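Local atomic coordinates of chitinase A (Pteris ryukyuensis, PDB entry 4RL3), a protein that probably hydrolyses the beta-1,4 links of chitin, the chain here being the catalytic domain, a family 18 class III chitinase. Residues A[13-18]-A[248-253]; A[24-29]-A[265-270]; A[65-68]-A[72-75]; A[195-200]-A[233-238]; A[215-220]-A[260-265]. All coordinates share one frame; numbering follows the deposited sequence.

Contact 1: A[13-18]-A[248-253]; sequences NGVQFT and FSADGS. With EDO (1,2-ethanediol), chain C.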
# COMPACT_ATOMS: atom_id res chain seq x y z
N ASN A 13 -3.30 -17.43 -2.69
CA ASN A 13 -2.65 -18.35 -3.64
C ASN A 13 -1.45 -19.07 -3.06
O ASN A 13 -0.73 -19.74 -3.79
CB ASN A 13 -2.32 -17.68 -4.99
CG ASN A 13 -1.12 -16.74 -4.94
OD1 ASN A 13 -0.45 -16.56 -3.91
ND2 ASN A 13 -0.86 -16.11 -6.08
N GLY A 14 -1.25 -18.94 -1.74
CA GLY A 14 -0.21 -19.68 -1.06
C GLY A 14 1.11 -18.97 -0.93
O GLY A 14 2.03 -19.50 -0.31
N VAL A 15 1.24 -17.78 -1.49
CA VAL A 15 2.50 -17.05 -1.39
C VAL A 15 2.79 -16.72 0.08
O VAL A 15 1.88 -16.46 0.87
CB VAL A 15 2.50 -15.78 -2.27
CG1 VAL A 15 1.49 -14.75 -1.78
CG2 VAL A 15 3.91 -15.19 -2.36
N GLN A 16 4.07 -16.75 0.42
CA GLN A 16 4.52 -16.49 1.78
C GLN A 16 5.54 -15.36 1.76
O GLN A 16 6.13 -15.06 0.72
CB GLN A 16 5.12 -17.77 2.36
CG GLN A 16 4.13 -18.92 2.42
CD GLN A 16 4.71 -20.18 3.00
OE1 GLN A 16 5.11 -21.09 2.25
NE2 GLN A 16 4.80 -20.24 4.32
N PHE A 17 5.72 -14.72 2.92
CA PHE A 17 6.76 -13.69 3.08
C PHE A 17 8.09 -14.30 2.64
O PHE A 17 8.90 -13.63 2.00
CB PHE A 17 6.92 -13.23 4.54
CG PHE A 17 5.68 -12.60 5.16
CD1 PHE A 17 5.06 -11.51 4.58
CD2 PHE A 17 5.21 -13.05 6.39
CE1 PHE A 17 3.95 -10.91 5.17
CE2 PHE A 17 4.10 -12.46 7.00
CZ PHE A 17 3.47 -11.39 6.37
N THR A 18 8.31 -15.56 3.00
CA THR A 18 9.58 -16.24 2.73
C THR A 18 9.89 -16.50 1.25
O THR A 18 11.05 -16.79 0.91
CB THR A 18 9.64 -17.58 3.50
OG1 THR A 18 8.53 -18.40 3.14
CG2 THR A 18 9.64 -17.36 5.01
N PHE A 248 3.14 -4.22 -6.68
CA PHE A 248 1.90 -4.95 -6.54
C PHE A 248 1.99 -6.13 -7.51
O PHE A 248 1.86 -5.94 -8.72
CB PHE A 248 0.73 -4.03 -6.88
CG PHE A 248 -0.59 -4.55 -6.43
CD1 PHE A 248 -1.02 -4.32 -5.13
CD2 PHE A 248 -1.39 -5.29 -7.27
CE1 PHE A 248 -2.23 -4.80 -4.68
CE2 PHE A 248 -2.61 -5.78 -6.83
CZ PHE A 248 -3.02 -5.54 -5.53
N SER A 249 2.25 -7.36 -7.05
CA SER A 249 2.26 -7.80 -5.65
C SER A 249 3.04 -9.10 -5.58
O SER A 249 3.31 -9.73 -6.61
CB SER A 249 0.84 -8.10 -5.20
OG SER A 249 0.24 -9.09 -6.02
N ALA A 250 3.34 -9.56 -4.37
CA ALA A 250 3.98 -10.86 -4.20
C ALA A 250 3.14 -11.99 -4.80
O ALA A 250 3.68 -12.93 -5.38
CB ALA A 250 4.24 -11.13 -2.72
N ASP A 251 1.82 -11.90 -4.64
CA ASP A 251 0.90 -12.93 -5.17
C ASP A 251 1.03 -12.98 -6.69
O ASP A 251 1.05 -14.06 -7.28
CB ASP A 251 -0.58 -12.66 -4.81
CG ASP A 251 -0.80 -12.24 -3.36
OD1 ASP A 251 -0.14 -11.29 -2.90
OD2 ASP A 251 -1.69 -12.83 -2.69
N GLY A 252 1.09 -11.80 -7.30
CA GLY A 252 1.22 -11.67 -8.76
C GLY A 252 2.53 -12.28 -9.23
O GLY A 252 2.57 -13.03 -10.20
N SER A 253 3.60 -11.97 -8.51
CA SER A 253 4.91 -12.49 -8.86
C SER A 253 4.95 -14.00 -8.71
O SER A 253 5.49 -14.71 -9.56
CB SER A 253 5.96 -11.83 -7.98
OG SER A 253 6.01 -10.46 -8.28
C1 EDO C . -2.48 -8.26 -3.56
O1 EDO C . -2.00 -9.18 -2.56
C2 EDO C . -3.17 -8.99 -4.72
O2 EDO C . -2.23 -9.73 -5.50
O HOH W 1 -2.25 -15.10 -1.42
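Asn13 turns CG in between its backbone N and carbonyl carbon (chi1 75°), bringing the amide to Asp251, whose own CG stands anti to the carbonyl carbon (chi1 -45°). The amide uses both ends. ND2 donates to Asp251 O at 3.0 Å with an N-H...O angle of 149°; the oxygen lies in the amide plane, whereas the donor is tilted out of the carbonyl plane. OD1 accepts from Val15 N at 3.2 Å, an Asx turn that fixes the amide's rotation. Val15 packs with both branches: CG1 lies against the carboxylate, 3.7 Å from Asp251 CG, the side chains crossing at about a right angle, and CG2 makes the apolar touch, 4.1 Å from Ala250 CB. A water accepts from Asn13 N and lies 2.7 Å from Asp251 OD2, placed to donate, although other acceptors compete. Ser249 N-caps helix 250-254, its OG accepting from Gly252 N at 3.1 Å. A 1,2-ethanediol, probably from the crystallisation liquor, donates through O1 to Asp251 OD1 at 2.8 Å. Since Gly9 N and Leu11 N also donate to this buried carboxylate, its negative charge is probably stabilised; through these bonds the carboxylate joins the loop after strand 3-8 to helix 250-254.

Contact 2: A[24-29]-A[265-270]; sequences SGVTFH and QAQTLL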
# COMPACT_ATOMS: atom_id res chain seq x y z
N SER A 24 19.13 -6.91 2.52
CA SER A 24 19.37 -6.36 3.85
C SER A 24 19.61 -4.84 3.89
O SER A 24 19.56 -4.22 4.97
CB SER A 24 20.55 -7.07 4.52
OG SER A 24 21.78 -6.75 3.89
N GLY A 25 19.89 -4.26 2.73
CA GLY A 25 20.27 -2.86 2.62
C GLY A 25 19.15 -1.87 2.37
O GLY A 25 19.41 -0.66 2.27
N VAL A 26 17.92 -2.36 2.22
CA VAL A 26 16.77 -1.47 2.06
C VAL A 26 15.93 -1.46 3.32
O VAL A 26 16.01 -2.40 4.13
CB VAL A 26 15.84 -1.87 0.87
CG1 VAL A 26 16.60 -1.89 -0.45
CG2 VAL A 26 15.15 -3.22 1.11
N THR A 27 15.15 -0.41 3.49
CA THR A 27 14.05 -0.40 4.44
C THR A 27 12.92 -1.17 3.78
O THR A 27 12.34 -0.70 2.81
CB THR A 27 13.62 1.04 4.76
OG1 THR A 27 14.69 1.69 5.48
CG2 THR A 27 12.37 1.11 5.60
N PHE A 28 12.61 -2.36 4.29
CA PHE A 28 11.72 -3.31 3.63
C PHE A 28 10.37 -3.37 4.32
O PHE A 28 10.28 -3.67 5.51
CB PHE A 28 12.35 -4.71 3.64
CG PHE A 28 11.65 -5.69 2.73
CD1 PHE A 28 10.38 -6.16 3.04
CD2 PHE A 28 12.24 -6.10 1.55
CE1 PHE A 28 9.74 -7.04 2.20
CE2 PHE A 28 11.60 -6.98 0.70
CZ PHE A 28 10.34 -7.45 1.02
N HIS A 29 9.30 -3.09 3.57
CA HIS A 29 7.95 -3.22 4.10
C HIS A 29 7.14 -4.25 3.33
O HIS A 29 6.97 -4.11 2.11
CB HIS A 29 7.18 -1.89 4.00
CG HIS A 29 7.82 -0.75 4.74
ND1 HIS A 29 7.44 0.56 4.56
CD2 HIS A 29 8.80 -0.73 5.69
CE1 HIS A 29 8.16 1.35 5.34
NE2 HIS A 29 8.99 0.59 6.03
N GLN A 265 15.68 -6.95 -8.47
CA GLN A 265 16.22 -5.84 -9.24
C GLN A 265 15.88 -4.49 -8.63
O GLN A 265 16.74 -3.62 -8.58
CB GLN A 265 15.75 -5.91 -10.68
CG GLN A 265 16.42 -7.02 -11.45
CD GLN A 265 15.91 -7.08 -12.86
OE1 GLN A 265 15.80 -6.04 -13.51
NE2 GLN A 265 15.58 -8.28 -13.34
N ALA A 266 14.65 -4.32 -8.17
CA ALA A 266 14.25 -3.07 -7.56
C ALA A 266 15.07 -2.74 -6.32
O ALA A 266 15.49 -1.59 -6.12
CB ALA A 266 12.77 -3.09 -7.21
N GLN A 267 15.31 -3.74 -5.48
CA GLN A 267 16.07 -3.54 -4.26
C GLN A 267 17.54 -3.31 -4.55
O GLN A 267 18.19 -2.50 -3.88
CB GLN A 267 15.87 -4.71 -3.30
CG GLN A 267 14.44 -4.81 -2.80
CD GLN A 267 14.20 -6.07 -2.01
OE1 GLN A 267 14.57 -6.13 -0.83
NE2 GLN A 267 13.57 -7.06 -2.63
N THR A 268 18.07 -4.03 -5.54
CA THR A 268 19.45 -3.82 -5.95
C THR A 268 19.64 -2.39 -6.47
O THR A 268 20.62 -1.73 -6.13
CB THR A 268 19.87 -4.89 -6.98
OG1 THR A 268 20.01 -6.13 -6.27
CG2 THR A 268 21.19 -4.57 -7.68
N LEU A 269 18.67 -1.91 -7.24
CA LEU A 269 18.74 -0.53 -7.76
C LEU A 269 18.79 0.47 -6.60
O LEU A 269 19.57 1.42 -6.63
CB LEU A 269 17.56 -0.24 -8.68
CG LEU A 269 17.46 1.16 -9.32
CD1 LEU A 269 16.57 1.07 -10.53
CD2 LEU A 269 16.94 2.23 -8.37
N LEU A 270 17.96 0.25 -5.59
CA LEU A 270 17.88 1.19 -4.47
C LEU A 270 19.15 1.21 -3.62
O LEU A 270 19.46 2.23 -3.01
CB LEU A 270 16.66 0.89 -3.60
CG LEU A 270 15.31 1.19 -4.27
CD1 LEU A 270 14.19 0.58 -3.45
CD2 LEU A 270 15.10 2.68 -4.49
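Gln267 reaches from helix 261-271 between Val26 and Phe28, and the packing is densest round its amide oxygen. OE1 stands at the edge of the Phe28 ring, in the ring plane, 3.3 Å from CD2 and 3.4 Å from CE2; the amide itself is turned 60° against the ring. The same oxygen lies 3.5 Å from Val26 CG2. Gln267 gets there with CG anti to its carbonyl carbon (chi1 -65°) and an extended chain beyond it, while Phe28, with CG anti to its backbone N (chi1 -168°), offers its rim. No hydrogen bond joins the two segments, yet the buried amide is satisfied: OE1 accepts from Asn23 N, and NE2 donates to Pro21 O and Glu263 O. Replacing Gln267 by a leucine would probably leave Asn23 N and Pro21 O without their mates and set the turn ahead of strand 27-36 free to shift. Toward the helix's C-terminal end the fit is looser. Val26 CG1 is 3.8 Å from Gln267 O but 4.2 Å from Leu270 CB, a plain apolar touch, and beyond it the chain comes to the surface at Ser24 and Gly25, and Thr268, on the side of the helix turned from Val26, is exposed. The contact lies on the outside of the barrel, where helix 261-271 packs over strands 3-8 and 27-36: Phe4 touches both Val26 and Gln267, Val73 of strand 73-81 meets Phe28, and Leu269 turns instead to helix 226-238.

Contact 3: A[65-68]-A[72-75]; sequences AIKA and NVKV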
# COMPACT_ATOMS: atom_id res chain seq x y z
N ALA A 65 8.10 -14.04 12.82
CA ALA A 65 9.28 -14.77 12.34
C ALA A 65 10.06 -14.00 11.28
O ALA A 65 11.28 -13.90 11.38
CB ALA A 65 8.90 -16.13 11.81
N ILE A 66 9.39 -13.46 10.27
CA ILE A 66 10.12 -12.73 9.23
C ILE A 66 10.79 -11.49 9.82
O ILE A 66 11.91 -11.17 9.45
CB ILE A 66 9.24 -12.42 7.98
CG1 ILE A 66 10.10 -12.19 6.75
CG2 ILE A 66 8.27 -11.28 8.24
CD1 ILE A 66 10.78 -13.45 6.21
N LYS A 67 10.11 -10.82 10.75
CA LYS A 67 10.70 -9.65 11.41
C LYS A 67 11.87 -10.03 12.32
O LYS A 67 12.85 -9.29 12.40
CB LYS A 67 9.63 -8.86 12.17
CG LYS A 67 8.64 -8.13 11.27
CD LYS A 67 7.49 -7.48 12.04
CE LYS A 67 7.98 -6.45 13.04
NZ LYS A 67 6.86 -5.59 13.51
N ALA A 68 11.79 -11.18 12.97
CA ALA A 68 12.90 -11.63 13.82
C ALA A 68 14.13 -11.98 13.01
O ALA A 68 15.27 -11.80 13.47
CB ALA A 68 12.49 -12.81 14.68
N ASN A 72 15.55 -5.28 9.12
CA ASN A 72 15.12 -4.21 8.23
C ASN A 72 13.68 -4.35 7.76
O ASN A 72 13.23 -3.52 6.99
CB ASN A 72 16.04 -4.11 7.02
CG ASN A 72 16.01 -5.34 6.14
OD1 ASN A 72 15.96 -6.48 6.63
ND2 ASN A 72 16.03 -5.13 4.83
N VAL A 73 12.99 -5.40 8.20
CA VAL A 73 11.61 -5.67 7.76
C VAL A 73 10.54 -5.17 8.74
O VAL A 73 10.62 -5.41 9.95
CB VAL A 73 11.39 -7.17 7.48
CG1 VAL A 73 9.92 -7.47 7.22
CG2 VAL A 73 12.25 -7.61 6.29
N LYS A 74 9.56 -4.46 8.19
CA LYS A 74 8.31 -4.12 8.88
C LYS A 74 7.16 -4.69 8.07
O LYS A 74 7.30 -5.00 6.88
CB LYS A 74 8.15 -2.60 9.01
CG LYS A 74 9.12 -1.91 9.96
CD LYS A 74 8.78 -0.42 10.03
CE LYS A 74 9.68 0.38 10.94
NZ LYS A 74 9.29 1.82 10.92
N VAL A 75 6.01 -4.87 8.73
CA VAL A 75 4.82 -5.39 8.05
C VAL A 75 3.64 -4.46 8.36
O VAL A 75 3.36 -4.17 9.51
CB VAL A 75 4.50 -6.85 8.46
CG1 VAL A 75 3.30 -7.38 7.67
CG2 VAL A 75 5.71 -7.73 8.21
O HOH W 2 12.23 -6.48 11.91
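Lys67 and Val73 bring the backbones together, their CA atoms 5.5 Å apart, where the last turns of helix 60-69 give way through a short loop to strand 73-81. Across this gap no direct hydrogen bond forms. A water instead lies 2.9 Å from Lys67 O and 2.8 Å from Val73 O, placed to donate to both carbonyls, although other acceptors compete for its protons. Ile66 touches the strand through its CG2 methyl, 4.3 Å from Val73 CG1 and 4.4 Å from Val75 CG2, so that one methyl group touches both valines, two residues apart on the same side of the strand. This is the returning half of a beta-alpha-beta crossover: strand 27-36 runs parallel to strand 73-81 in the barrel, and helix 60-69 lies on the connection between them. Phe28 and Phe30 of the first strand touch Val73, and Phe17 and Ile22 touch Ile66. Lys67 runs its aliphatic chain along the strand, CG 3.6 Å from Val73 O and CD 4.2 Å from Val75 CG2. CG stands anti to the carbonyl carbon (chi1 -70°), and a bend further out (chi3 60°) carries the ammonium group past the valines to the next strand's approach. There NZ makes a salt bridge with Asp117 OD2 and a hydrogen bond to His115 O; the same Asp117 oxygen accepts from Val75 N, which ties the charged end of Lys67 to the strand its methylenes rest on.

Contact 4: A[195-200]-A[233-238]; sequences QYVSLY and CQQLKS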
# COMPACT_ATOMS: atom_id res chain seq x y z
N GLN A 195 8.52 8.56 -20.74
CA GLN A 195 7.15 8.88 -20.34
C GLN A 195 6.92 8.60 -18.86
O GLN A 195 6.25 9.37 -18.18
CB GLN A 195 6.14 8.08 -21.15
CG GLN A 195 6.02 8.55 -22.60
CD GLN A 195 5.07 7.68 -23.39
OE1 GLN A 195 5.17 6.45 -23.38
NE2 GLN A 195 4.13 8.32 -24.06
N TYR A 196 7.48 7.50 -18.36
CA TYR A 196 7.32 7.16 -16.95
C TYR A 196 7.90 8.25 -16.05
O TYR A 196 7.31 8.62 -15.02
CB TYR A 196 7.97 5.82 -16.62
CG TYR A 196 7.63 5.28 -15.25
CD1 TYR A 196 8.28 5.76 -14.11
CD2 TYR A 196 6.66 4.29 -15.09
CE1 TYR A 196 7.96 5.26 -12.85
CE2 TYR A 196 6.33 3.80 -13.83
CZ TYR A 196 7.00 4.29 -12.72
OH TYR A 196 6.71 3.81 -11.47
N VAL A 197 9.09 8.74 -16.40
CA VAL A 197 9.70 9.82 -15.65
C VAL A 197 8.77 11.04 -15.65
O VAL A 197 8.55 11.67 -14.61
CB VAL A 197 11.10 10.18 -16.19
CG1 VAL A 197 11.63 11.43 -15.53
CG2 VAL A 197 12.06 9.02 -15.96
N SER A 198 8.19 11.36 -16.80
CA SER A 198 7.24 12.48 -16.87
C SER A 198 5.99 12.23 -16.00
O SER A 198 5.54 13.13 -15.28
CB SER A 198 6.82 12.73 -18.32
OG SER A 198 7.91 13.13 -19.13
N LEU A 199 5.46 11.02 -16.07
CA LEU A 199 4.27 10.67 -15.29
C LEU A 199 4.56 10.72 -13.79
O LEU A 199 3.71 11.16 -12.99
CB LEU A 199 3.79 9.27 -15.67
CG LEU A 199 3.26 9.12 -17.10
CD1 LEU A 199 3.17 7.66 -17.48
CD2 LEU A 199 1.92 9.80 -17.25
N TYR A 200 5.76 10.29 -13.42
CA TYR A 200 6.20 10.36 -12.04
C TYR A 200 6.28 11.81 -11.57
O TYR A 200 5.82 12.14 -10.47
CB TYR A 200 7.55 9.64 -11.83
CG TYR A 200 8.01 9.80 -10.41
CD1 TYR A 200 8.72 10.93 -10.01
CD2 TYR A 200 7.67 8.86 -9.44
CE1 TYR A 200 9.09 11.11 -8.69
CE2 TYR A 200 8.04 9.04 -8.12
CZ TYR A 200 8.76 10.16 -7.76
OH TYR A 200 9.11 10.38 -6.44
N CYS A 233 13.42 4.37 -13.09
CA CYS A 233 13.80 4.52 -11.70
C CYS A 233 15.29 4.84 -11.55
O CYS A 233 15.68 5.55 -10.64
CB CYS A 233 13.44 3.28 -10.90
SG CYS A 233 11.68 3.16 -10.51
N GLN A 234 16.12 4.29 -12.43
CA GLN A 234 17.56 4.61 -12.42
C GLN A 234 17.79 6.11 -12.69
O GLN A 234 18.66 6.73 -12.06
CB GLN A 234 18.33 3.72 -13.40
CG GLN A 234 19.85 3.94 -13.42
CD GLN A 234 20.49 3.88 -12.04
OE1 GLN A 234 20.46 2.84 -11.38
NE2 GLN A 234 21.07 5.00 -11.60
N GLN A 235 16.99 6.70 -13.57
CA GLN A 235 17.08 8.13 -13.86
C GLN A 235 16.68 8.96 -12.64
O GLN A 235 17.37 9.90 -12.27
CB GLN A 235 16.20 8.52 -15.03
CG GLN A 235 16.61 7.91 -16.35
CD GLN A 235 15.68 8.31 -17.47
OE1 GLN A 235 15.17 9.44 -17.51
NE2 GLN A 235 15.42 7.38 -18.39
N LEU A 236 15.56 8.60 -12.02
CA LEU A 236 15.13 9.30 -10.81
C LEU A 236 16.17 9.17 -9.69
O LEU A 236 16.38 10.12 -8.93
CB LEU A 236 13.77 8.77 -10.35
CG LEU A 236 12.62 9.04 -11.32
CD1 LEU A 236 11.40 8.21 -10.96
CD2 LEU A 236 12.26 10.53 -11.33
N LYS A 237 16.80 8.00 -9.58
CA LYS A 237 17.81 7.77 -8.55
C LYS A 237 19.05 8.63 -8.80
O LYS A 237 19.58 9.25 -7.88
CB LYS A 237 18.20 6.29 -8.51
CG LYS A 237 19.28 5.97 -7.49
CD LYS A 237 19.81 4.56 -7.70
CE LYS A 237 21.14 4.35 -7.01
NZ LYS A 237 21.00 4.53 -5.55
N SER A 238 19.49 8.65 -10.05
CA SER A 238 20.62 9.48 -10.47
C SER A 238 20.41 10.96 -10.15
O SER A 238 21.37 11.67 -9.82
CB SER A 238 20.90 9.29 -11.96
OG SER A 238 21.56 8.05 -12.18
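Leu236 has the most surface buried by this contact, followed by Val197, and with Tyr200 the two make up its centre. The helical segments approach to 9.9 Å between axes at an angle of 56°, and the CA atoms of Val197 and Leu236 are 7.3 Å apart. Leu236 lays its isopropyl end against the Tyr200 ring. CD1 sits over one face, 4.0 Å from the ring centroid and 18° off the normal, a CH-pi contact displaced toward the CG side of the ring, where CD1 to Tyr200 CG is 3.8 Å. CD2 lies on the same side of the ring, out past its rim by Tyr200 CD1, at 3.8 Å from that atom. CG anti to the backbone N (chi1 177°) sends the Tyr200 ring toward helix 226-238, and its far end is fixed too: OH is hydrogen-bonded to Val213 O. A serine in place of Tyr200 would probably leave both Leu236 methyls without their platform and Val213 O without its hydroxyl partner. Val197 closes the solvent-facing part with two branches: CG1 meets Leu236 CD2 at 4.3 Å, and CG2 lies 3.5 Å from OE1 of the exposed Gln235, whose side chain crosses it at about a right angle. Helices 193-206 and 226-238 flank strand 215-218 in the chain and both rest on it from outside, Tyr196 and Cys233 each touching Ala215. Leu236 also touches Leu242, and Tyr200 touches Pro243, in the loop before strand 244-248, and helix 261-271 adjoins helix 226-238 through Leu269.

Contact 5: A[215-220]-A[260-265]; sequences ASFSTG and FQYEQQ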
# COMPACT_ATOMS: atom_id res chain seq x y z
N ALA A 215 7.90 5.21 -6.58
CA ALA A 215 7.63 4.65 -7.89
C ALA A 215 7.09 3.25 -7.70
O ALA A 215 7.24 2.66 -6.64
CB ALA A 215 8.90 4.61 -8.72
N SER A 216 6.45 2.72 -8.74
CA SER A 216 5.86 1.39 -8.66
C SER A 216 5.62 0.75 -10.01
O SER A 216 5.60 1.41 -11.07
CB SER A 216 4.54 1.42 -7.89
OG SER A 216 3.61 2.28 -8.51
N PHE A 217 5.45 -0.57 -9.96
CA PHE A 217 5.00 -1.35 -11.09
C PHE A 217 4.24 -2.58 -10.61
O PHE A 217 4.28 -2.93 -9.44
CB PHE A 217 6.17 -1.72 -12.03
CG PHE A 217 7.31 -2.46 -11.37
CD1 PHE A 217 7.28 -3.84 -11.23
CD2 PHE A 217 8.44 -1.78 -10.93
CE1 PHE A 217 8.33 -4.53 -10.65
CE2 PHE A 217 9.50 -2.46 -10.35
CZ PHE A 217 9.44 -3.84 -10.21
N SER A 218 3.53 -3.21 -11.54
CA SER A 218 2.83 -4.45 -11.28
C SER A 218 3.61 -5.62 -11.85
O SER A 218 4.20 -5.51 -12.92
CB SER A 218 1.43 -4.41 -11.89
OG SER A 218 0.84 -5.71 -11.92
N THR A 219 3.58 -6.73 -11.12
CA THR A 219 4.09 -8.00 -11.62
C THR A 219 2.94 -8.92 -12.04
O THR A 219 3.15 -10.10 -12.35
CB THR A 219 4.94 -8.67 -10.54
OG1 THR A 219 4.22 -8.67 -9.30
CG2 THR A 219 6.27 -7.93 -10.37
N GLY A 220 1.72 -8.38 -12.09
CA GLY A 220 0.55 -9.16 -12.47
C GLY A 220 0.11 -8.98 -13.91
O GLY A 220 -1.01 -9.35 -14.28
N PHE A 260 10.16 -13.73 -8.99
CA PHE A 260 10.49 -12.57 -8.17
C PHE A 260 11.73 -11.79 -8.61
O PHE A 260 12.32 -11.06 -7.83
CB PHE A 260 10.64 -12.99 -6.70
CG PHE A 260 9.36 -13.49 -6.09
CD1 PHE A 260 8.49 -12.61 -5.45
CD2 PHE A 260 9.03 -14.83 -6.13
CE1 PHE A 260 7.32 -13.06 -4.87
CE2 PHE A 260 7.85 -15.29 -5.56
CZ PHE A 260 7.00 -14.40 -4.92
N GLN A 261 12.12 -11.93 -9.88
CA GLN A 261 13.34 -11.28 -10.34
C GLN A 261 13.25 -9.76 -10.27
O GLN A 261 14.26 -9.10 -10.02
CB GLN A 261 13.74 -11.74 -11.74
CG GLN A 261 12.83 -11.30 -12.88
CD GLN A 261 13.13 -12.08 -14.15
OE1 GLN A 261 14.04 -11.73 -14.91
NE2 GLN A 261 12.38 -13.15 -14.37
N TYR A 262 12.07 -9.19 -10.46
CA TYR A 262 11.96 -7.72 -10.44
C TYR A 262 11.96 -7.14 -9.01
O TYR A 262 12.44 -6.03 -8.80
CB TYR A 262 10.74 -7.27 -11.23
CG TYR A 262 10.84 -7.63 -12.68
CD1 TYR A 262 11.89 -7.15 -13.46
CD2 TYR A 262 9.91 -8.47 -13.29
CE1 TYR A 262 12.00 -7.48 -14.80
CE2 TYR A 262 10.02 -8.80 -14.63
CZ TYR A 262 11.06 -8.30 -15.37
OH TYR A 262 11.16 -8.63 -16.71
N GLU A 263 11.47 -7.91 -8.04
CA GLU A 263 11.62 -7.54 -6.63
C GLU A 263 13.10 -7.37 -6.30
O GLU A 263 13.51 -6.41 -5.64
CB GLU A 263 11.05 -8.62 -5.71
CG GLU A 263 9.55 -8.58 -5.46
CD GLU A 263 8.70 -9.13 -6.59
OE1 GLU A 263 7.46 -9.17 -6.42
OE2 GLU A 263 9.23 -9.55 -7.66
N GLN A 264 13.89 -8.33 -6.75
CA GLN A 264 15.33 -8.29 -6.50
C GLN A 264 15.99 -7.11 -7.20
O GLN A 264 16.78 -6.37 -6.59
CB GLN A 264 15.96 -9.60 -6.95
CG GLN A 264 17.48 -9.64 -6.87
CD GLN A 264 18.16 -9.14 -8.14
OE1 GLN A 264 19.00 -8.23 -8.10
NE2 GLN A 264 17.77 -9.69 -9.25
N GLN A 265 15.68 -6.95 -8.47
CA GLN A 265 16.22 -5.84 -9.24
C GLN A 265 15.88 -4.49 -8.63
O GLN A 265 16.74 -3.62 -8.58
CB GLN A 265 15.75 -5.91 -10.68
CG GLN A 265 16.42 -7.02 -11.45
CD GLN A 265 15.91 -7.08 -12.86
OE1 GLN A 265 15.80 -6.04 -13.51
NE2 GLN A 265 15.58 -8.28 -13.34
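The Phe217 ring meets the base of Tyr262 rather than its ring: CE1 and CZ lie 3.7 Å and 3.8 Å from Tyr262 CB. At the Phe217 edge, in the ring plane, is Tyr262 O, 4.0 Å from CZ. The Tyr262 ring itself leads away from the strand, and over the centre of one of its faces, 4.0 Å above the plane, lies Gln261 CG of its own helix. The two aromatic side chains cross at about a right angle and do not stack. Phe217 reaches the helix with CG set between its backbone N and carbonyl carbon (chi1 57°), which points the ring outward, where Ile247, Pro226 and Val229 also touch it. Strands 215-218 and 244-248 are the seventh and eighth parallel strands of the TIM barrel, and helix 261-271 follows the eighth after the short helix 250-254; Phe217 therefore bridges from the seventh strand past the eighth to the closing helix. Just past the end of the strand, Thr219 CG2 comes within 4.3 Å of Glu263 OE1, a loose approach. Their polar atoms are joined indirectly, since Ser253 OG is hydrogen-bonded both to Thr219 OG1 and to Glu263 OE1. Glu6 OE2 also lies close to Glu263 OE1, and this proximity of two acids may raise the pKa of one of them. Here the chain bends in an ST turn, with Ser218 OG accepting from Gly220 N at 2.8 Å and an N-H...O angle of 157°.

How the contacts relate
Contacts 2 and 5 share helix 261-271: one sets the helix against strand 27-36, the other against strand 215-218, their centres 11 Å apart. Contact 1 joins contact 5 through Ser253, whose CB packs 3.6 Å from Phe260 CE1. Contacts 2 and 3 meet in the sheet, where Phe28 O lies 2.9 Å from Lys74 N. Contacts 1, 2 and 3 are buried, while 4 and 5 are only partly so. Contact 1, at the strands' C-terminal ends, alone has a direct hydrogen bond between its segments; the other four, on the barrel's outer layer, rely on apolar packing, with polar groups satisfied by third parties.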